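Local coordinates for putative aliphatic sulfonates-binding protein (Escherichia coli, PDB 2X26) that probably binds aliphatic sulfonates in the periplasm and delivers them to an ABC-type transporter for uptake into the cell, at residues Val77-Pro82 against Gly185-Ala190; Gly8-Ser13 against Gly57-Ile62; Ala200-Val205 against Arg283-Thr288; Val257-Gln262 against Asp279-Ile284. All blocks are in the same frame, centred on the assembly; numbering follows the deposited sequence.

Contact 1. Residues Val77-Pro82 against Gly185-Ala190; sequences VGVEPP and GSFYLA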
loop_
_atom_site.group_PDB
_atom_site.type_symbol
_atom_site.label_atom_id
_atom_site.label_comp_id
_atom_site.label_asym_id
_atom_site.label_seq_id
_atom_site.Cartn_x
_atom_site.Cartn_y
_atom_site.Cartn_z
ATOM N N VAL A 77 -5.879 -7.447 -6.883
ATOM C CA VAL A 77 -6.862 -6.967 -7.835
ATOM C C VAL A 77 -6.404 -5.693 -8.578
ATOM O O VAL A 77 -6.930 -5.397 -9.652
ATOM C CB VAL A 77 -8.296 -6.752 -7.237
ATOM C CG1 VAL A 77 -9.023 -8.116 -6.939
ATOM C CG2 VAL A 77 -8.282 -5.773 -6.026
ATOM N N GLY A 78 -5.458 -4.945 -8.015
ATOM C CA GLY A 78 -5.038 -3.672 -8.625
ATOM C C GLY A 78 -3.707 -3.252 -8.062
ATOM O O GLY A 78 -3.363 -3.594 -6.933
ATOM N N VAL A 79 -2.985 -2.432 -8.817
ATOM C CA VAL A 79 -1.674 -1.911 -8.337
ATOM C C VAL A 79 -1.556 -0.412 -8.673
ATOM O O VAL A 79 -2.088 0.085 -9.689
ATOM C CB VAL A 79 -0.465 -2.706 -8.957
ATOM C CG1 VAL A 79 -0.463 -2.610 -10.526
ATOM C CG2 VAL A 79 0.888 -2.262 -8.345
ATOM N N GLU A 80 -0.924 0.322 -7.769
ATOM C CA GLU A 80 -0.614 1.768 -7.956
ATOM C C GLU A 80 0.894 1.895 -8.169
ATOM O O GLU A 80 1.655 1.035 -7.699
ATOM C CB GLU A 80 -0.957 2.511 -6.668
ATOM C CG GLU A 80 -2.412 2.470 -6.356
ATOM C CD GLU A 80 -2.837 2.916 -4.962
ATOM O OE1 GLU A 80 -2.403 2.394 -3.889
ATOM O OE2 GLU A 80 -3.766 3.713 -4.938
ATOM N N PRO A 81 1.345 3.007 -8.773
ATOM C CA PRO A 81 2.793 3.139 -9.032
ATOM C C PRO A 81 3.581 3.223 -7.745
ATOM O O PRO A 81 3.061 3.664 -6.754
ATOM C CB PRO A 81 2.910 4.474 -9.782
ATOM C CG PRO A 81 1.463 4.782 -10.286
ATOM C CD PRO A 81 0.561 4.165 -9.247
ATOM N N PRO A 82 4.843 2.830 -7.782
ATOM C CA PRO A 82 5.681 3.011 -6.622
ATOM C C PRO A 82 5.936 4.506 -6.310
ATOM O O PRO A 82 5.770 5.353 -7.181
ATOM C CB PRO A 82 7.028 2.395 -7.059
ATOM C CG PRO A 82 7.040 2.352 -8.470
ATOM C CD PRO A 82 5.602 2.383 -8.958
ATOM N N GLY A 185 5.253 -0.995 -6.238
ATOM C CA GLY A 185 3.975 -0.271 -6.190
ATOM C C GLY A 185 3.166 -0.731 -4.962
ATOM O O GLY A 185 3.630 -1.569 -4.209
ATOM N N SER A 186 1.989 -0.144 -4.734
ATOM C CA SER A 186 1.145 -0.630 -3.629
ATOM C C SER A 186 -0.056 -1.304 -4.219
ATOM O O SER A 186 -0.365 -1.150 -5.420
ATOM C CB SER A 186 0.700 0.496 -2.703
ATOM O OG SER A 186 0.138 1.568 -3.451
ATOM N N PHE A 187 -0.744 -2.079 -3.404
ATOM C CA PHE A 187 -1.763 -2.991 -3.958
ATOM C C PHE A 187 -3.149 -2.881 -3.355
ATOM O O PHE A 187 -3.331 -2.341 -2.244
ATOM C CB PHE A 187 -1.329 -4.432 -3.774
ATOM C CG PHE A 187 -0.140 -4.813 -4.609
ATOM C CD1 PHE A 187 -0.264 -5.026 -5.996
ATOM C CD2 PHE A 187 1.089 -4.940 -4.006
ATOM C CE1 PHE A 187 0.854 -5.448 -6.781
ATOM C CE2 PHE A 187 2.252 -5.319 -4.770
ATOM C CZ PHE A 187 2.128 -5.569 -6.167
ATOM N N TYR A 188 -4.132 -3.352 -4.124
ATOM C CA TYR A 188 -5.480 -3.575 -3.618
ATOM C C TYR A 188 -5.660 -5.066 -3.671
ATOM O O TYR A 188 -5.274 -5.679 -4.661
ATOM C CB TYR A 188 -6.509 -2.898 -4.506
ATOM C CG TYR A 188 -6.379 -1.416 -4.366
ATOM C CD1 TYR A 188 -5.444 -0.714 -5.130
ATOM C CD2 TYR A 188 -7.138 -0.740 -3.414
ATOM C CE1 TYR A 188 -5.314 0.667 -4.960
ATOM C CE2 TYR A 188 -7.017 0.640 -3.240
ATOM C CZ TYR A 188 -6.088 1.324 -4.021
ATOM O OH TYR A 188 -5.949 2.688 -3.843
ATOM N N LEU A 189 -6.166 -5.628 -2.565
ATOM C CA LEU A 189 -6.414 -7.063 -2.471
ATOM C C LEU A 189 -7.852 -7.394 -2.102
ATOM O O LEU A 189 -8.547 -6.621 -1.422
ATOM C CB LEU A 189 -5.449 -7.701 -1.448
ATOM C CG LEU A 189 -3.956 -7.650 -1.935
ATOM C CD1 LEU A 189 -3.315 -6.468 -1.238
ATOM C CD2 LEU A 189 -3.269 -8.948 -1.655
ATOM N N ALA A 190 -8.288 -8.577 -2.538
ATOM C CA ALA A 190 -9.593 -9.109 -2.167
ATOM C C ALA A 190 -9.505 -10.599 -2.041
ATOM O O ALA A 190 -8.567 -11.177 -2.510
ATOM C CB ALA A 190 -10.626 -8.769 -3.236
HETATM O O HOH W 1 -2.835 0.456 -1.997
HETATM O O HOH W 2 2.329 3.209 -4.131
#
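Val79 CG2 packs against Phe187 CE1 at 3.5 Å, reaching the ring obliquely. Both side chains leave the sheet on the same face and run side by side. CG2 gets there because it lies anti to the backbone N of Val79 (CG1 at chi1 60°), and Val257 of helix 255-270 covers this apolar patch. Gly78 O lies at the edge of the Phe187 ring, near its plane. Val77 CG2 rests on CB of Tyr188 at 3.7 Å, a side chain that stands on the face opposite Phe187.

The backbones run antiparallel, their short axes at 167°. Tyr188 N donates to Gly78 O at 2.9 Å, and Glu80 N to Ser186 O at 2.8 Å.

Towards Glu80 the Tyr188 face turns polar. Glu80 stretches beyond CG and crosses Tyr188 at about a right angle, carboxylate and ring planes 68° apart. Tyr188 OH donates to Glu80 OE2 at 2.6 Å, from well above the carboxylate plane. In the modelled conformer, Ser186 OG donates to Glu80 OE1 at 2.7 Å on its anti side. Water 1 joins OE1 to Phe187 O, and a bound glycerol also bonds OE1. An alanine in place of Glu80 would probably leave the hydroxyls of Tyr188 and Ser186 without these acceptors and the ring less firmly fixed.

Tyr188 O is shared by Val77 N, at 2.9 Å, and, weakly, by Gly78 N, so two residues of one strand stand opposite one of the other: a classic beta bulge at the edge of the mixed five-stranded sheet of a type II periplasmic binding-protein lobe.

Contact 2. Residues Gly8-Ser13 against Gly57-Ile62; sequences GYQKGS and GSTGDI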
loop_
_atom_site.group_PDB
_atom_site.type_symbol
_atom_site.label_atom_id
_atom_site.label_comp_id
_atom_site.label_asym_id
_atom_site.label_seq_id
_atom_site.Cartn_x
_atom_site.Cartn_y
_atom_site.Cartn_z
ATOM N N GLY A 8 -11.245 -2.210 3.931
ATOM C CA GLY A 8 -10.124 -1.956 4.867
ATOM C C GLY A 8 -9.198 -0.907 4.309
ATOM O O GLY A 8 -8.703 -1.049 3.188
ATOM N N TYR A 9 -8.941 0.134 5.081
ATOM C CA TYR A 9 -8.045 1.225 4.570
ATOM C C TYR A 9 -7.067 1.634 5.681
ATOM O O TYR A 9 -7.295 1.313 6.848
ATOM C CB TYR A 9 -8.870 2.429 4.105
ATOM C CG TYR A 9 -9.535 3.262 5.221
ATOM C CD1 TYR A 9 -8.955 4.485 5.640
ATOM C CD2 TYR A 9 -10.706 2.844 5.833
ATOM C CE1 TYR A 9 -9.535 5.221 6.639
ATOM C CE2 TYR A 9 -11.315 3.597 6.857
ATOM C CZ TYR A 9 -10.726 4.805 7.212
ATOM O OH TYR A 9 -11.280 5.565 8.208
ATOM N N GLN A 10 -6.003 2.356 5.301
ATOM C CA GLN A 10 -5.054 2.908 6.264
ATOM C C GLN A 10 -5.054 4.417 6.062
ATOM O O GLN A 10 -5.548 4.924 5.045
ATOM C CB GLN A 10 -3.675 2.337 6.020
ATOM C CG GLN A 10 -3.642 0.761 6.146
ATOM C CD GLN A 10 -2.258 0.216 5.839
ATOM O OE1 GLN A 10 -1.272 0.565 6.531
ATOM N NE2 GLN A 10 -2.162 -0.640 4.813
ATOM N N LYS A 11 -4.566 5.130 7.044
ATOM C CA LYS A 11 -4.502 6.605 6.907
ATOM C C LYS A 11 -3.854 7.085 5.625
ATOM O O LYS A 11 -4.258 8.127 5.073
ATOM C CB LYS A 11 -3.801 7.195 8.121
ATOM C CG LYS A 11 -4.614 7.194 9.343
ATOM C CD LYS A 11 -3.758 7.802 10.448
ATOM C CE LYS A 11 -4.440 7.707 11.796
ATOM N NZ LYS A 11 -5.728 8.440 11.791
ATOM N N GLY A 12 -2.849 6.354 5.151
ATOM C CA GLY A 12 -2.115 6.686 3.921
ATOM C C GLY A 12 -2.639 6.062 2.654
ATOM O O GLY A 12 -2.001 6.214 1.581
ATOM N N SER A 13 -3.821 5.418 2.721
ATOM C CA SER A 13 -4.463 4.848 1.529
ATOM C C SER A 13 -5.213 6.027 0.877
ATOM O O SER A 13 -6.413 6.176 1.069
ATOM C CB SER A 13 -5.483 3.760 1.890
ATOM O OG SER A 13 -4.848 2.706 2.620
ATOM N N GLY A 57 -9.080 -4.455 0.411
ATOM C CA GLY A 57 -8.124 -3.727 1.239
ATOM C C GLY A 57 -6.956 -3.143 0.462
ATOM O O GLY A 57 -6.655 -3.597 -0.641
ATOM N N SER A 58 -6.370 -2.080 1.026
ATOM C CA SER A 58 -5.213 -1.416 0.454
ATOM C C SER A 58 -3.983 -1.658 1.361
ATOM O O SER A 58 -4.048 -1.459 2.585
ATOM C CB SER A 58 -5.545 0.076 0.464
ATOM O OG SER A 58 -4.360 0.834 0.524
ATOM N N THR A 59 -2.870 -2.087 0.784
ATOM C CA THR A 59 -1.617 -2.274 1.544
ATOM C C THR A 59 -0.450 -2.077 0.583
ATOM O O THR A 59 -0.637 -2.002 -0.627
ATOM C CB THR A 59 -1.397 -3.681 2.261
ATOM O OG1 THR A 59 -0.880 -4.609 1.317
ATOM C CG2 THR A 59 -2.642 -4.282 2.938
ATOM N N GLY A 60 0.742 -1.970 1.147
ATOM C CA GLY A 60 1.969 -1.894 0.367
ATOM C C GLY A 60 2.325 -3.240 -0.218
ATOM O O GLY A 60 1.561 -4.197 -0.100
ATOM N N ASP A 61 3.509 -3.327 -0.813
ATOM C CA ASP A 61 3.917 -4.572 -1.464
ATOM C C ASP A 61 4.354 -5.685 -0.478
ATOM O O ASP A 61 4.303 -6.899 -0.811
ATOM C CB ASP A 61 4.983 -4.302 -2.533
ATOM C CG ASP A 61 6.202 -3.541 -2.023
ATOM O OD1 ASP A 61 6.043 -2.604 -1.209
ATOM O OD2 ASP A 61 7.345 -3.873 -2.490
ATOM N N ILE A 62 4.697 -5.309 0.749
ATOM C CA ILE A 62 5.239 -6.296 1.668
ATOM C C ILE A 62 4.206 -7.154 2.421
ATOM O O ILE A 62 4.316 -8.397 2.375
ATOM C CB ILE A 62 6.252 -5.676 2.687
ATOM C CG1 ILE A 62 7.422 -4.972 1.973
ATOM C CG2 ILE A 62 6.718 -6.776 3.672
ATOM C CD1 ILE A 62 8.022 -5.757 0.809
#
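The carboxamide of Gln10 points its NE2 at Ser58 O, 3.0 Å away. Ser58 O lies only 9° out of the amide plane, so the bond runs nearly within that plane, with an N-H...O angle of 155°. At Ser58 O the donor lies slightly off the carbonyl plane. The Gln10 chain is extended beyond CG (chi2 178°), which carries CD away from its own backbone toward the neighbouring strand.

A second polar link runs from hydroxyl to hydroxyl. Ser13 OG donates to Ser58 OG at 2.9 Å, while the same Ser13 OG accepts from Gln10 N at 2.9 Å. Gln10 to Ser13 form a type I turn, closed by the backbone bond from Ser13 N to Gln10 O. An alanine in place of Ser13 would probably leave Gln10 N without its hydroxyl acceptor and Ser58 OG without this donor.

Before the turn in the chain, Gly8 and Gly57 pair at the C-terminal ends of parallel strands 4-9 and 56-59, and Ser13 stands just before helix 14-21. The bond from Ser58 N to Gly8 O is weak at 3.3 Å. Gly12 O hydrogen-bonds a bound glycerol, which may mark the ligand cleft.

With so little apolar packing, strand ends and turn are tied mainly by directional bonds. Because Ser13 OG both accepts and donates, the shape of the turn is probably coupled to the position of the Ser58 hydroxyl.

Contact 3. Residues Ala200-Val205 against Arg283-Thr288; sequences AFIQGV and RIWQPT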
loop_
_atom_site.group_PDB
_atom_site.type_symbol
_atom_site.label_atom_id
_atom_site.label_comp_id
_atom_site.label_asym_id
_atom_site.label_seq_id
_atom_site.Cartn_x
_atom_site.Cartn_y
_atom_site.Cartn_z
ATOM N N ALA A 200 -16.982 -6.647 -12.395
ATOM C CA ALA A 200 -17.297 -5.316 -12.934
ATOM C C ALA A 200 -17.323 -4.291 -11.816
ATOM O O ALA A 200 -16.756 -3.217 -11.979
ATOM C CB ALA A 200 -18.636 -5.296 -13.660
ATOM N N PHE A 201 -17.941 -4.663 -10.685
ATOM C CA PHE A 201 -18.074 -3.806 -9.499
ATOM C C PHE A 201 -16.728 -3.374 -8.967
ATOM O O PHE A 201 -16.503 -2.189 -8.734
ATOM C CB PHE A 201 -18.881 -4.531 -8.388
ATOM C CG PHE A 201 -18.991 -3.757 -7.103
ATOM C CD1 PHE A 201 -19.777 -2.610 -7.025
ATOM C CD2 PHE A 201 -18.341 -4.199 -5.961
ATOM C CE1 PHE A 201 -19.875 -1.886 -5.825
ATOM C CE2 PHE A 201 -18.463 -3.500 -4.772
ATOM C CZ PHE A 201 -19.230 -2.346 -4.704
ATOM N N ILE A 202 -15.817 -4.326 -8.809
ATOM C CA ILE A 202 -14.497 -4.034 -8.263
ATOM C C ILE A 202 -13.740 -3.073 -9.193
ATOM O O ILE A 202 -13.047 -2.146 -8.756
ATOM C CB ILE A 202 -13.696 -5.333 -8.054
ATOM C CG1 ILE A 202 -14.275 -6.122 -6.860
ATOM C CG2 ILE A 202 -12.196 -5.035 -7.836
ATOM C CD1 ILE A 202 -14.211 -5.361 -5.545
ATOM N N GLN A 203 -13.896 -3.290 -10.487
ATOM C CA GLN A 203 -13.194 -2.435 -11.419
ATOM C C GLN A 203 -13.663 -0.992 -11.289
ATOM O O GLN A 203 -12.834 -0.056 -11.325
ATOM C CB GLN A 203 -13.377 -2.955 -12.839
ATOM C CG GLN A 203 -12.710 -4.316 -13.022
ATOM C CD GLN A 203 -12.711 -4.729 -14.475
ATOM O OE1 GLN A 203 -12.267 -3.965 -15.332
ATOM N NE2 GLN A 203 -13.250 -5.911 -14.764
ATOM N N GLY A 204 -14.954 -0.828 -11.060
ATOM C CA GLY A 204 -15.557 0.485 -10.954
ATOM C C GLY A 204 -15.136 1.084 -9.630
ATOM O O GLY A 204 -14.907 2.311 -9.544
ATOM N N VAL A 205 -15.045 0.229 -8.603
ATOM C CA VAL A 205 -14.632 0.729 -7.270
ATOM C C VAL A 205 -13.200 1.270 -7.359
ATOM O O VAL A 205 -12.873 2.390 -6.874
ATOM C CB VAL A 205 -14.788 -0.348 -6.141
ATOM C CG1 VAL A 205 -14.057 0.073 -4.906
ATOM C CG2 VAL A 205 -16.297 -0.581 -5.839
ATOM N N ARG A 283 -1.631 -15.596 -7.576
ATOM C CA ARG A 283 -2.443 -14.690 -6.770
ATOM C C ARG A 283 -2.855 -13.423 -7.523
ATOM O O ARG A 283 -3.447 -12.542 -6.918
ATOM C CB ARG A 283 -1.709 -14.284 -5.476
ATOM C CG ARG A 283 -1.332 -15.444 -4.552
ATOM C CD ARG A 283 -2.555 -16.184 -4.010
ATOM N NE ARG A 283 -2.260 -16.801 -2.707
ATOM C CZ ARG A 283 -1.564 -17.924 -2.532
ATOM N NH1 ARG A 283 -1.042 -18.565 -3.573
ATOM N NH2 ARG A 283 -1.362 -18.402 -1.301
ATOM N N ILE A 284 -2.527 -13.320 -8.816
ATOM C CA ILE A 284 -2.913 -12.162 -9.612
ATOM C C ILE A 284 -4.322 -12.373 -10.189
ATOM O O ILE A 284 -4.588 -13.405 -10.809
ATOM C CB ILE A 284 -1.813 -11.810 -10.652
ATOM C CG1 ILE A 284 -0.630 -11.191 -9.898
ATOM C CG2 ILE A 284 -2.313 -10.793 -11.666
ATOM C CD1 ILE A 284 0.596 -11.034 -10.696
ATOM N N TRP A 285 -5.241 -11.446 -9.899
ATOM C CA TRP A 285 -6.584 -11.504 -10.459
ATOM C C TRP A 285 -6.572 -10.918 -11.858
ATOM O O TRP A 285 -6.119 -9.766 -12.063
ATOM C CB TRP A 285 -7.588 -10.787 -9.564
ATOM C CG TRP A 285 -9.030 -10.763 -10.076
ATOM C CD1 TRP A 285 -9.844 -11.828 -10.257
ATOM C CD2 TRP A 285 -9.788 -9.596 -10.462
ATOM N NE1 TRP A 285 -11.079 -11.414 -10.748
ATOM C CE2 TRP A 285 -11.070 -10.044 -10.863
ATOM C CE3 TRP A 285 -9.504 -8.215 -10.496
ATOM C CZ2 TRP A 285 -12.087 -9.161 -11.292
ATOM C CZ3 TRP A 285 -10.502 -7.316 -10.922
ATOM C CH2 TRP A 285 -11.790 -7.798 -11.325
ATOM N N GLN A 286 -6.974 -11.755 -12.823
ATOM C CA GLN A 286 -7.252 -11.289 -14.180
ATOM C C GLN A 286 -8.655 -10.674 -14.184
ATOM O O GLN A 286 -9.648 -11.358 -13.872
ATOM C CB GLN A 286 -7.151 -12.455 -15.167
ATOM C CG GLN A 286 -5.761 -13.072 -15.210
ATOM C CD GLN A 286 -4.744 -12.160 -15.882
ATOM O OE1 GLN A 286 -4.839 -11.914 -17.085
ATOM N NE2 GLN A 286 -3.755 -11.668 -15.118
ATOM N N PRO A 287 -8.748 -9.375 -14.511
ATOM C CA PRO A 287 -10.033 -8.723 -14.381
ATOM C C PRO A 287 -11.083 -9.382 -15.292
ATOM O O PRO A 287 -10.774 -9.759 -16.439
ATOM C CB PRO A 287 -9.744 -7.278 -14.788
ATOM C CG PRO A 287 -8.301 -7.102 -14.486
ATOM C CD PRO A 287 -7.642 -8.400 -14.729
ATOM N N THR A 288 -12.281 -9.549 -14.743
ATOM C CA THR A 288 -13.414 -10.125 -15.447
ATOM C C THR A 288 -14.594 -9.258 -15.140
ATOM O O THR A 288 -14.569 -8.422 -14.218
ATOM C CB THR A 288 -13.742 -11.515 -14.914
ATOM O OG1 THR A 288 -13.950 -11.439 -13.483
ATOM C CG2 THR A 288 -12.619 -12.482 -15.228
#
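Gln203 NE2 reaches Thr288 O at 2.9 Å, and this is the one hydrogen bond across the contact. Its N-H...O angle of 128° is strongly bent, so the bond is weak. It joins helix 199-218 to the extended chain that follows helix 255-270, in the lobe of this type II periplasmic binding protein that carries the strand 74-80 sheet. Segment 283-288 has no regular strand or helix at this point; no backbone-to-backbone hydrogen bond joins it to the helix segment, though Trp285 is hydrogen-bonded by its backbone to Tyr76.

Gln203 carries the polar bond and touches three of the loop residues. Its chi1 of -66° sets CG beside the backbone N, and the extended chain beyond it takes the amide to the loop. On the way it passes two side chains. Gln203 CG meets Trp285 CH2 at 4.0 Å, at the edge of the indole and near its plane, and the amide plane stands 77° from that of the ring. Pro287 CB then packs against Gln203 NE2 at 3.8 Å, the two side chains crossing at about a right angle.

The indole has a second helix neighbour one residue earlier: Ile202 CG2 approaches Trp285 CZ3 at 4.2 Å, obliquely to the ring. Around it, Val75 and Val77 of strand 74-80 and Ala195 and Glu196 of helix 192-197 also touch Trp285, so the ring is wedged between helix, loop and sheet. Within its own segment, Trp285 has Pro287 CA over one face, 3.5 Å above the ring plane and displaced toward the rim.

Contact 4. Residues Val257-Gln262 against Asp279-Ile284; sequences VAALQQ and DIRQRI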
loop_
_atom_site.group_PDB
_atom_site.type_symbol
_atom_site.label_atom_id
_atom_site.label_comp_id
_atom_site.label_asym_id
_atom_site.label_seq_id
_atom_site.Cartn_x
_atom_site.Cartn_y
_atom_site.Cartn_z
ATOM N N VAL A 257 5.004 -6.122 -13.233
ATOM C CA VAL A 257 4.817 -5.862 -11.790
ATOM C C VAL A 257 4.864 -7.210 -11.058
ATOM O O VAL A 257 5.471 -7.355 -9.985
ATOM C CB VAL A 257 3.506 -5.107 -11.536
ATOM C CG1 VAL A 257 3.231 -5.038 -10.052
ATOM C CG2 VAL A 257 3.599 -3.661 -12.124
ATOM N N ALA A 258 4.230 -8.224 -11.656
ATOM C CA ALA A 258 4.235 -9.541 -11.031
ATOM C C ALA A 258 5.646 -10.025 -10.791
ATOM O O ALA A 258 5.914 -10.599 -9.742
ATOM C CB ALA A 258 3.514 -10.562 -11.917
ATOM N N ALA A 259 6.510 -9.871 -11.806
ATOM C CA ALA A 259 7.896 -10.284 -11.715
ATOM C C ALA A 259 8.624 -9.517 -10.633
ATOM O O ALA A 259 9.470 -10.101 -9.928
ATOM C CB ALA A 259 8.612 -10.119 -13.075
ATOM N N LEU A 260 8.348 -8.208 -10.507
ATOM C CA LEU A 260 9.015 -7.429 -9.410
ATOM C C LEU A 260 8.546 -7.919 -8.059
ATOM O O LEU A 260 9.341 -8.029 -7.116
ATOM C CB LEU A 260 8.793 -5.910 -9.496
ATOM C CG LEU A 260 9.350 -5.285 -10.765
ATOM C CD1 LEU A 260 8.680 -3.926 -11.020
ATOM C CD2 LEU A 260 10.886 -5.158 -10.634
ATOM N N GLN A 261 7.245 -8.206 -7.955
ATOM C CA GLN A 261 6.702 -8.679 -6.650
ATOM C C GLN A 261 7.293 -10.062 -6.366
ATOM O O GLN A 261 7.592 -10.384 -5.200
ATOM C CB GLN A 261 5.167 -8.685 -6.645
ATOM C CG GLN A 261 4.497 -9.117 -5.347
ATOM C CD GLN A 261 4.631 -8.137 -4.227
ATOM O OE1 GLN A 261 5.401 -7.175 -4.278
ATOM N NE2 GLN A 261 3.814 -8.333 -3.224
ATOM N N GLN A 262 7.497 -10.866 -7.421
ATOM C CA GLN A 262 8.078 -12.215 -7.199
ATOM C C GLN A 262 9.492 -12.090 -6.658
ATOM O O GLN A 262 9.866 -12.832 -5.716
ATOM C CB GLN A 262 8.068 -13.072 -8.475
ATOM C CG GLN A 262 8.507 -14.554 -8.239
ATOM C CD GLN A 262 7.586 -15.267 -7.277
ATOM O OE1 GLN A 262 6.412 -15.488 -7.593
ATOM N NE2 GLN A 262 8.101 -15.638 -6.092
ATOM N N ASP A 279 4.073 -18.386 -5.073
ATOM C CA ASP A 279 3.903 -18.225 -6.507
ATOM C C ASP A 279 3.070 -16.950 -6.718
ATOM O O ASP A 279 1.839 -17.024 -6.774
ATOM C CB ASP A 279 3.149 -19.439 -7.075
ATOM C CG ASP A 279 3.009 -19.391 -8.599
ATOM O OD1 ASP A 279 3.434 -18.385 -9.220
ATOM O OD2 ASP A 279 2.487 -20.370 -9.181
ATOM N N ILE A 280 3.710 -15.781 -6.822
ATOM C CA ILE A 280 2.934 -14.538 -6.862
ATOM C C ILE A 280 1.934 -14.510 -8.026
ATOM O O ILE A 280 0.807 -14.021 -7.861
ATOM C CB ILE A 280 3.852 -13.262 -6.954
ATOM C CG1 ILE A 280 4.691 -13.142 -5.673
ATOM C CG2 ILE A 280 3.025 -11.937 -7.310
ATOM C CD1 ILE A 280 3.820 -12.956 -4.444
ATOM N N ARG A 281 2.341 -15.042 -9.185
ATOM C CA ARG A 281 1.462 -14.993 -10.334
ATOM C C ARG A 281 0.140 -15.734 -10.130
ATOM O O ARG A 281 -0.852 -15.330 -10.702
ATOM C CB ARG A 281 2.161 -15.496 -11.592
ATOM C CG ARG A 281 3.223 -14.485 -12.074
ATOM C CD ARG A 281 4.183 -15.195 -12.981
ATOM N NE ARG A 281 5.288 -14.364 -13.428
ATOM C CZ ARG A 281 6.489 -14.312 -12.847
ATOM N NH1 ARG A 281 6.743 -15.011 -11.745
ATOM N NH2 ARG A 281 7.437 -13.557 -13.380
ATOM N N GLN A 282 0.125 -16.776 -9.297
ATOM C CA GLN A 282 -1.109 -17.529 -8.994
ATOM C C GLN A 282 -2.136 -16.647 -8.242
ATOM O O GLN A 282 -3.354 -16.909 -8.287
ATOM C CB GLN A 282 -0.746 -18.802 -8.170
ATOM C CG GLN A 282 -1.868 -19.873 -7.974
ATOM C CD GLN A 282 -2.887 -19.595 -6.856
ATOM O OE1 GLN A 282 -2.583 -18.985 -5.802
ATOM N NE2 GLN A 282 -4.116 -20.061 -7.083
ATOM N N ARG A 283 -1.631 -15.596 -7.576
ATOM C CA ARG A 283 -2.443 -14.690 -6.770
ATOM C C ARG A 283 -2.855 -13.423 -7.523
ATOM O O ARG A 283 -3.447 -12.542 -6.918
ATOM C CB ARG A 283 -1.709 -14.284 -5.476
ATOM C CG ARG A 283 -1.332 -15.444 -4.552
ATOM C CD ARG A 283 -2.555 -16.184 -4.010
ATOM N NE ARG A 283 -2.260 -16.801 -2.707
ATOM C CZ ARG A 283 -1.564 -17.924 -2.532
ATOM N NH1 ARG A 283 -1.042 -18.565 -3.573
ATOM N NH2 ARG A 283 -1.362 -18.402 -1.301
ATOM N N ILE A 284 -2.527 -13.320 -8.816
ATOM C CA ILE A 284 -2.913 -12.162 -9.612
ATOM C C ILE A 284 -4.322 -12.373 -10.189
ATOM O O ILE A 284 -4.588 -13.405 -10.809
ATOM C CB ILE A 284 -1.813 -11.810 -10.652
ATOM C CG1 ILE A 284 -0.630 -11.191 -9.898
ATOM C CG2 ILE A 284 -2.313 -10.793 -11.666
ATOM C CD1 ILE A 284 0.596 -11.034 -10.696
HETATM O O HOH W 3 5.221 -16.095 -9.965
#
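Gln262 OE1 accepts the backbone N-H of Ile280 at 2.8 Å, with an N-H...O angle of 159° and the donor tilted only modestly from the amide carbonyl plane. The side chain arrives there because CG lies anti to the backbone N (chi1 -173°) and the chain then bends at chi2. The other end of the amide is held too: NE2 donates to Asp266 OD1 and to Val278 O, which limits how far the group can turn.

The same oxygen takes part in a water-mediated network. Water 3 donates to Gln262 OE1 at 2.7 Å and to Asp279 OD1 at 3.0 Å, and it accepts from Arg281 N and, at 2.6 Å, from Arg281 NH1. Four bonds thus grip this water, which lies in the plane of the guanidinium at its edge.

In the fold, these bonds fix a short 3-10 segment, 280-283, against the flank of helix 255-270, as the chain doubles back toward the sheet of the same lobe.

Packing supplies the rest. Ile280 CG2 sits on Gln261 CG at 3.7 Å, the two side chains crossing at about a right angle, while the side chains of Ile280 and Gln262 run alongside each other, antiparallel. Gln261 NE2 is hydrogen-bonded to Asp61 O and to Tyr76 OH. Arg281, extended from CG to NE, brings its guanidinium over the helix surface: Ala259 N lies over one face, Ala259 CB is 3.6 Å from Arg281 NH2, and the Gln262 amide plane is 11° from that of the guanidinium.

In the fold
Contacts 1 and 2 share one sheet, their centres about 9 Å apart. Strand 186-191 bridges them through probable hydrogen bonds from Phe187 N to Thr59 O and from Leu189 N to Gly57 O, each 2.8 Å. Bound glycerol, probably from the crystallisation liquor, lies about 3 Å from the Glu80 side chain and about 4 Å from that of Ser58, and may mark the ligand cleft. Contact 3 meets contact 1 where Val77 CG1 packs on Trp285 CE3 at 3.6 Å. Contact 4 adjoins contact 1 through Phe187 and Val257, and is tied to contact 2 by a probable hydrogen bond from Gln261 NE2 to Asp61 O, 2.8 Å. Contacts 3 and 4 overlap at Arg283 and Ile284.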